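Local structure of hypothetical protein Ta0852 (Thermoplasma acidophilum, 1YB2) at residues Val141-Asp146 / Ala185-Pro190; Lys150-Leu155 / Val164-Ser169; Asp173-Gln178 / Val194-Ser199. The protein is of unknown function but probably transfers methyl groups from S-adenosylmethionine to adenine in RNA, most likely tRNA. All coordinates share one frame; numbering follows the deposited sequence.

Interaction 1 of 3, residues Val141-Asp146 / Ala185-Pro190; sequences VERDED and ADIPDP
R143, in the turn between strand 137-141 and helix 145-156, faces I187, P188 and D189 in the loop after strand 180-185; the two backbones stay well apart, with R143 CA 9.6 Å from I187 CA and no hydrogen bond between them. The arginine bridges this gap with its guanidinium. CG lies between the backbone N and the carbonyl carbon (chi1 66°), and a second bend at chi3 swings NH2 toward the loop. There NH2 comes 4.0 Å from I187 CG2, at an oblique approach. P188 lies over one face of the guanidinium, its CD 4.2 Å from R143 NH2. D189 OD1 sits at the edge, near the plane, 4.1 Å from R143 NH2, but the carboxylate is turned 76° against the guanidinium. On the turn itself, E142 OE2 accepts from D144 N at 2.9 Å on its anti side, and OE1 takes V119 N. These two bonds hold the carboxylate of E142, which is predicted, with D186, to bind S-adenosylmethionine, as expected at the strand ends of a Rossmann-like methyltransferase. D144 caps helix 145-156 through N147 N. D189 OD2 is bonded to N192, whereas OD1 is buried without a partner in the model. R143 NH2 also makes a long, weak ion pair with D170, another predicted S-adenosylmethionine residue; its pull on D189 is probably only a through-space attraction, short of a salt bridge.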
# COMPACT_ATOMS: atom_id res chain seq x y z
N VAL A 141 -10.67 16.28 6.81
CA VAL A 141 -11.88 17.08 6.63
C VAL A 141 -13.04 16.10 6.60
O VAL A 141 -13.11 15.24 5.70
CB VAL A 141 -11.85 17.89 5.29
CG1 VAL A 141 -13.12 18.76 5.12
CG2 VAL A 141 -10.60 18.75 5.20
N GLU A 142 -13.93 16.20 7.58
CA GLU A 142 -15.06 15.28 7.72
C GLU A 142 -16.34 16.02 8.12
O GLU A 142 -16.38 16.70 9.14
CB GLU A 142 -14.74 14.17 8.74
CG GLU A 142 -15.92 13.25 9.14
CD GLU A 142 -16.60 12.55 7.96
OE1 GLU A 142 -15.90 12.03 7.07
OE2 GLU A 142 -17.85 12.50 7.92
N ARG A 143 -17.40 15.86 7.32
CA ARG A 143 -18.67 16.57 7.54
C ARG A 143 -19.48 16.04 8.74
O ARG A 143 -20.24 16.79 9.36
CB ARG A 143 -19.53 16.54 6.27
CG ARG A 143 -20.01 15.13 5.88
CD ARG A 143 -20.74 15.12 4.55
NE ARG A 143 -19.83 15.39 3.44
CZ ARG A 143 -20.19 15.42 2.16
NH1 ARG A 143 -21.45 15.19 1.81
NH2 ARG A 143 -19.28 15.69 1.22
N ASP A 144 -19.32 14.76 9.06
CA ASP A 144 -20.08 14.13 10.14
C ASP A 144 -19.31 14.17 11.47
O ASP A 144 -18.26 13.54 11.60
CB ASP A 144 -20.44 12.69 9.76
CG ASP A 144 -21.47 12.09 10.69
OD1 ASP A 144 -21.10 11.58 11.77
OD2 ASP A 144 -22.67 12.12 10.33
N GLU A 145 -19.85 14.90 12.44
CA GLU A 145 -19.17 15.13 13.72
C GLU A 145 -18.90 13.82 14.46
O GLU A 145 -17.83 13.64 15.05
CB GLU A 145 -19.99 16.07 14.61
CG GLU A 145 -19.20 16.72 15.76
CD GLU A 145 -20.09 17.43 16.76
OE1 GLU A 145 -20.84 16.75 17.50
OE2 GLU A 145 -20.04 18.68 16.83
N ASP A 146 -19.88 12.92 14.43
CA ASP A 146 -19.80 11.68 15.19
C ASP A 146 -18.80 10.72 14.56
O ASP A 146 -17.98 10.14 15.27
CB ASP A 146 -21.18 11.03 15.32
CG ASP A 146 -22.08 11.74 16.34
OD1 ASP A 146 -21.67 12.76 16.96
OD2 ASP A 146 -23.22 11.26 16.54
N ALA A 185 -9.48 11.08 -1.17
CA ALA A 185 -10.89 11.46 -1.07
C ALA A 185 -11.85 10.28 -1.10
O ALA A 185 -11.83 9.46 -2.03
CB ALA A 185 -11.24 12.46 -2.17
N ASP A 186 -12.71 10.22 -0.08
CA ASP A 186 -13.73 9.19 0.03
C ASP A 186 -15.00 9.92 0.44
O ASP A 186 -15.39 9.90 1.61
CB ASP A 186 -13.30 8.14 1.06
CG ASP A 186 -14.28 6.97 1.17
OD1 ASP A 186 -15.17 6.78 0.30
OD2 ASP A 186 -14.14 6.23 2.16
N ILE A 187 -15.58 10.62 -0.52
CA ILE A 187 -16.84 11.34 -0.35
C ILE A 187 -17.83 10.94 -1.44
O ILE A 187 -17.40 10.43 -2.48
CB ILE A 187 -16.64 12.89 -0.36
CG1 ILE A 187 -15.81 13.33 -1.58
CG2 ILE A 187 -16.07 13.37 0.98
CD1 ILE A 187 -15.78 14.84 -1.77
N PRO A 188 -19.14 11.14 -1.19
CA PRO A 188 -20.22 10.79 -2.12
C PRO A 188 -20.07 11.44 -3.49
O PRO A 188 -20.15 10.75 -4.51
CB PRO A 188 -21.47 11.35 -1.44
CG PRO A 188 -21.14 11.45 -0.03
CD PRO A 188 -19.68 11.72 0.06
N ASP A 189 -19.84 12.75 -3.52
CA ASP A 189 -19.91 13.50 -4.78
C ASP A 189 -18.65 14.31 -5.08
O ASP A 189 -18.67 15.55 -5.08
CB ASP A 189 -21.16 14.40 -4.78
CG ASP A 189 -21.14 15.44 -3.66
OD1 ASP A 189 -20.45 15.21 -2.63
OD2 ASP A 189 -21.81 16.49 -3.83
N PRO A 190 -17.52 13.61 -5.35
CA PRO A 190 -16.29 14.39 -5.60
C PRO A 190 -16.35 15.30 -6.83
O PRO A 190 -15.67 16.34 -6.85
CB PRO A 190 -15.21 13.32 -5.73
CG PRO A 190 -15.93 12.06 -6.09
CD PRO A 190 -17.27 12.16 -5.39

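Interaction 2 of 3, residues Lys150-Leu155 / Val164-Ser169; sequences KAMDNL and VRTSRS
M152, a selenomethionine on helix 145-156, packs down on V164 and T166 of strand 164-167, and its selenium makes the closest contacts to both. SE lies 3.8 Å from T166 CG2 and 4.0 Å from V164 CG1, while M152 CG adds a further touch to T166 CG2 at 4.0 Å. The bend at chi2 (-56°) turns SE onto the T166 and V164 methyls; chi3 then sets only where CE goes. M152 and T166 run alongside one another, pointing opposite ways, whereas V164 meets the selenomethionine at a slant. V140 and V119 also touch M152, and L129 of helix 123-132 lies against V164, so this is the close-packed side. Helix and strand belong to the beta-alpha-beta unit 137-141, 145-156, 164-167 of the Rossmann-like methyltransferase fold, in which strand 164-167 is an outermost strand of the sheet within the chain. The backbones are nearest at M152 CA and T166 CA, 9.0 Å apart. L155 also points toward the strand, but its CD1 stays 5.0 Å from V164 CG2, and the side chain packs on S125, S126 and L129. T166, though its CG2 is against SE, is exposed as a residue and forms the solvent side, flanked by L148; no hydrogen bond joins helix to strand. S167 OG and S169 OG share a hydrogen bond of 2.9 Å. N154 packs on F83 of the second subunit.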
# COMPACT_ATOMS: atom_id res chain seq x y z
N LYS A 150 -15.37 9.40 16.42
CA LYS A 150 -15.13 7.96 16.45
C LYS A 150 -13.78 7.58 15.84
O LYS A 150 -13.02 6.80 16.43
CB LYS A 150 -16.25 7.20 15.73
CG LYS A 150 -17.58 7.10 16.49
CD LYS A 150 -18.35 5.81 16.10
CE LYS A 150 -19.15 5.94 14.79
NZ LYS A 150 -18.35 5.58 13.57
N ALA A 151 -13.49 8.14 14.67
CA ALA A 151 -12.26 7.84 13.95
C ALA A 151 -11.06 8.31 14.75
O ALA A 151 -10.08 7.58 14.89
CB ALA A 151 -12.26 8.48 12.58
N MSE A 152 -11.12 9.53 15.26
CA MSE A 152 -9.99 10.10 15.99
C MSE A 152 -9.76 9.36 17.31
O MSE A 152 -8.62 9.14 17.68
CB MSE A 152 -10.17 11.60 16.20
CG MSE A 152 -10.16 12.44 14.93
SE MSE A 152 -8.53 12.21 13.83
CE MSE A 152 -9.28 11.30 12.25
N ASP A 153 -10.84 9.00 17.99
CA ASP A 153 -10.76 8.19 19.21
C ASP A 153 -10.06 6.85 18.93
O ASP A 153 -9.16 6.45 19.66
CB ASP A 153 -12.16 7.93 19.79
CG ASP A 153 -12.78 9.16 20.47
OD1 ASP A 153 -12.15 10.23 20.56
OD2 ASP A 153 -13.95 9.05 20.91
N ASN A 154 -10.47 6.18 17.86
CA ASN A 154 -9.84 4.92 17.43
C ASN A 154 -8.36 5.08 17.11
O ASN A 154 -7.54 4.28 17.55
CB ASN A 154 -10.59 4.32 16.22
CG ASN A 154 -11.89 3.65 16.62
OD1 ASN A 154 -12.00 3.12 17.72
ND2 ASN A 154 -12.87 3.66 15.73
N LEU A 155 -8.03 6.12 16.35
CA LEU A 155 -6.64 6.38 15.98
C LEU A 155 -5.79 6.65 17.21
O LEU A 155 -4.66 6.18 17.29
CB LEU A 155 -6.52 7.59 15.05
CG LEU A 155 -6.63 7.58 13.54
CD1 LEU A 155 -6.33 9.01 13.09
CD2 LEU A 155 -5.64 6.58 12.87
N VAL A 164 -1.79 15.37 13.51
CA VAL A 164 -3.09 15.34 12.85
C VAL A 164 -3.90 16.60 13.16
O VAL A 164 -3.97 17.03 14.31
CB VAL A 164 -3.91 14.07 13.21
CG1 VAL A 164 -5.23 14.05 12.46
CG2 VAL A 164 -3.12 12.80 12.89
N ARG A 165 -4.49 17.17 12.12
CA ARG A 165 -5.42 18.30 12.25
C ARG A 165 -6.77 17.91 11.66
O ARG A 165 -6.82 17.15 10.68
CB ARG A 165 -4.84 19.55 11.57
CG ARG A 165 -3.69 20.16 12.39
CD ARG A 165 -3.14 21.45 11.76
NE ARG A 165 -4.09 22.58 11.83
CZ ARG A 165 -4.31 23.33 12.91
NH1 ARG A 165 -3.66 23.11 14.05
NH2 ARG A 165 -5.20 24.31 12.86
N THR A 166 -7.85 18.37 12.27
CA THR A 166 -9.18 18.03 11.77
C THR A 166 -10.03 19.26 11.51
O THR A 166 -9.93 20.28 12.21
CB THR A 166 -9.98 17.12 12.75
OG1 THR A 166 -10.25 17.85 13.95
CG2 THR A 166 -9.22 15.82 13.07
N SER A 167 -10.86 19.16 10.48
CA SER A 167 -11.90 20.14 10.23
C SER A 167 -13.22 19.42 10.10
O SER A 167 -13.39 18.58 9.22
CB SER A 167 -11.62 20.94 8.96
OG SER A 167 -12.67 21.86 8.77
N ARG A 168 -14.14 19.73 11.00
CA ARG A 168 -15.48 19.19 10.92
C ARG A 168 -16.26 20.15 10.02
O ARG A 168 -16.81 21.15 10.49
CB ARG A 168 -16.12 19.09 12.32
CG ARG A 168 -17.20 18.00 12.48
CD ARG A 168 -18.41 18.22 11.57
NE ARG A 168 -19.11 19.47 11.85
CZ ARG A 168 -19.84 20.15 10.96
NH1 ARG A 168 -19.98 19.68 9.72
NH2 ARG A 168 -20.43 21.29 11.30
N SER A 169 -16.27 19.85 8.73
CA SER A 169 -16.93 20.69 7.75
C SER A 169 -17.07 19.91 6.46
O SER A 169 -16.42 18.87 6.27
CB SER A 169 -16.12 21.97 7.50
OG SER A 169 -14.89 21.68 6.87

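Interaction 3 of 3, residues Asp173-Gln178 / Val194-Ser199; sequences DFISDQ and VQKIAS
Water 1 joins the two segments: it accepts from S176 N at 2.8 Å and, weakly, from K196 NZ at 3.3 Å. The water thus links, loosely on the lysine side, the loop entering strand 180-185 of the Rossmann-like methyltransferase fold to helix 194-199, the helix that follows that strand. A second link is direct, from K196 NZ to F174 O at 2.6 Å, although the carbonyl oxygen sits too close to the lysine in the model and the length is doubtful. K196 gets there with CG anti to the backbone N (chi1 177°) and one bend, at chi2, after which the chain runs out nearly straight to the loop. I175 crosses the lysine at about a right angle. Its CB points away from the helix, but chi2 folds CD1 back to 3.8 Å from K196 NZ, placing a methyl group beside the ammonium. F174 turns its ring elsewhere, into the sheet, where L115, T139 and V141 receive it along with S169 and M200. The loop makes an ST turn: S176 OG accepts from Q178 N at 3.1 Å and is also hydrogen-bonded to Y180 OH. On the helix, A198 N bonds to V194 O in the regular helical pattern. S199 OG donates to K196 O at 2.6 Å, with a C=O...donor angle of 131° and the donor tilted 23° from the carbonyl plane.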
# COMPACT_ATOMS: atom_id res chain seq x y z
N ASP A 173 -16.89 24.11 2.12
CA ASP A 173 -16.70 25.20 3.07
C ASP A 173 -15.28 25.24 3.65
O ASP A 173 -14.89 26.23 4.24
CB ASP A 173 -17.71 25.09 4.21
CG ASP A 173 -19.13 25.01 3.70
OD1 ASP A 173 -19.48 25.80 2.80
OD2 ASP A 173 -19.89 24.16 4.21
N PHE A 174 -14.53 24.15 3.46
CA PHE A 174 -13.22 24.03 4.06
C PHE A 174 -12.26 25.06 3.49
O PHE A 174 -12.12 25.20 2.29
CB PHE A 174 -12.65 22.60 3.87
CG PHE A 174 -11.25 22.43 4.39
CD1 PHE A 174 -10.98 22.59 5.75
CD2 PHE A 174 -10.21 22.11 3.52
CE1 PHE A 174 -9.68 22.43 6.23
CE2 PHE A 174 -8.92 21.94 3.99
CZ PHE A 174 -8.65 22.10 5.35
N ILE A 175 -11.58 25.77 4.38
CA ILE A 175 -10.63 26.78 3.96
C ILE A 175 -9.25 26.40 4.47
O ILE A 175 -9.05 26.19 5.66
CB ILE A 175 -11.00 28.21 4.49
CG1 ILE A 175 -12.44 28.60 4.11
CG2 ILE A 175 -9.99 29.26 4.00
CD1 ILE A 175 -12.78 28.48 2.61
N SER A 176 -8.30 26.32 3.55
CA SER A 176 -6.95 26.04 3.95
C SER A 176 -6.01 26.98 3.23
O SER A 176 -6.20 27.26 2.03
CB SER A 176 -6.57 24.60 3.63
OG SER A 176 -5.23 24.36 4.02
N ASP A 177 -5.01 27.44 3.95
CA ASP A 177 -3.96 28.27 3.35
C ASP A 177 -2.86 27.36 2.76
O ASP A 177 -2.08 27.80 1.91
CB ASP A 177 -3.36 29.22 4.40
CG ASP A 177 -4.25 29.37 5.64
OD1 ASP A 177 -4.81 30.47 5.84
OD2 ASP A 177 -4.40 28.37 6.40
N GLN A 178 -2.82 26.11 3.22
CA GLN A 178 -1.77 25.18 2.86
C GLN A 178 -2.03 24.48 1.53
O GLN A 178 -3.18 24.31 1.12
CB GLN A 178 -1.61 24.14 3.96
CG GLN A 178 -0.17 23.71 4.19
CD GLN A 178 -0.03 22.66 5.28
OE1 GLN A 178 1.05 22.10 5.48
NE2 GLN A 178 -1.13 22.38 6.00
N VAL A 194 -14.07 19.11 -7.28
CA VAL A 194 -12.78 18.97 -7.93
C VAL A 194 -12.02 20.29 -8.05
O VAL A 194 -10.83 20.31 -7.81
CB VAL A 194 -12.86 18.17 -9.27
CG1 VAL A 194 -12.94 16.68 -8.98
CG2 VAL A 194 -14.05 18.61 -10.13
N GLN A 195 -12.70 21.40 -8.36
CA GLN A 195 -11.99 22.67 -8.46
C GLN A 195 -11.44 23.13 -7.10
O GLN A 195 -10.29 23.54 -7.00
CB GLN A 195 -12.84 23.74 -9.13
CG GLN A 195 -12.01 24.65 -10.03
CD GLN A 195 -12.61 24.87 -11.41
OE1 GLN A 195 -12.70 26.01 -11.88
NE2 GLN A 195 -13.01 23.78 -12.07
N LYS A 196 -12.28 23.02 -6.07
CA LYS A 196 -11.86 23.23 -4.69
C LYS A 196 -10.64 22.38 -4.28
O LYS A 196 -9.64 22.91 -3.77
CB LYS A 196 -13.02 22.97 -3.74
CG LYS A 196 -12.66 23.09 -2.25
CD LYS A 196 -12.16 24.49 -1.94
CE LYS A 196 -12.48 24.86 -0.51
NZ LYS A 196 -11.74 26.09 -0.09
N ILE A 197 -10.74 21.06 -4.47
CA ILE A 197 -9.66 20.12 -4.15
C ILE A 197 -8.40 20.46 -4.94
O ILE A 197 -7.29 20.55 -4.37
CB ILE A 197 -10.09 18.62 -4.38
CG1 ILE A 197 -11.15 18.19 -3.34
CG2 ILE A 197 -8.88 17.65 -4.28
CD1 ILE A 197 -11.85 16.85 -3.68
N ALA A 198 -8.56 20.68 -6.26
CA ALA A 198 -7.43 21.08 -7.10
C ALA A 198 -6.70 22.31 -6.57
O ALA A 198 -5.48 22.34 -6.57
CB ALA A 198 -7.88 21.32 -8.54
N SER A 199 -7.46 23.32 -6.12
CA SER A 199 -6.87 24.56 -5.62
C SER A 199 -5.95 24.38 -4.41
O SER A 199 -5.14 25.27 -4.09
CB SER A 199 -7.97 25.59 -5.30
OG SER A 199 -8.61 25.26 -4.08
O HOH W 1 -8.67 26.98 0.90

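Overall arrangement
All three contacts sit around the sheet of the methyltransferase domain. Interaction 2 is a surface contact, apolar and closed by one selenium; interactions 1 and 3 are partly buried and reach across with a long cationic side chain, arginine toward a carboxylate without pairing, lysine toward a carbonyl and a water. Interactions 1 and 2 share helix 145-156 and are sewn together where E142 N bonds to S167 O and R143 O to R168 NH1. F174 connects interaction 3 to both, its ring meeting V141 and S167. Only interaction 1 holds predicted S-adenosylmethionine residues; the centre of interaction 3 lies about 14 Å from its centre.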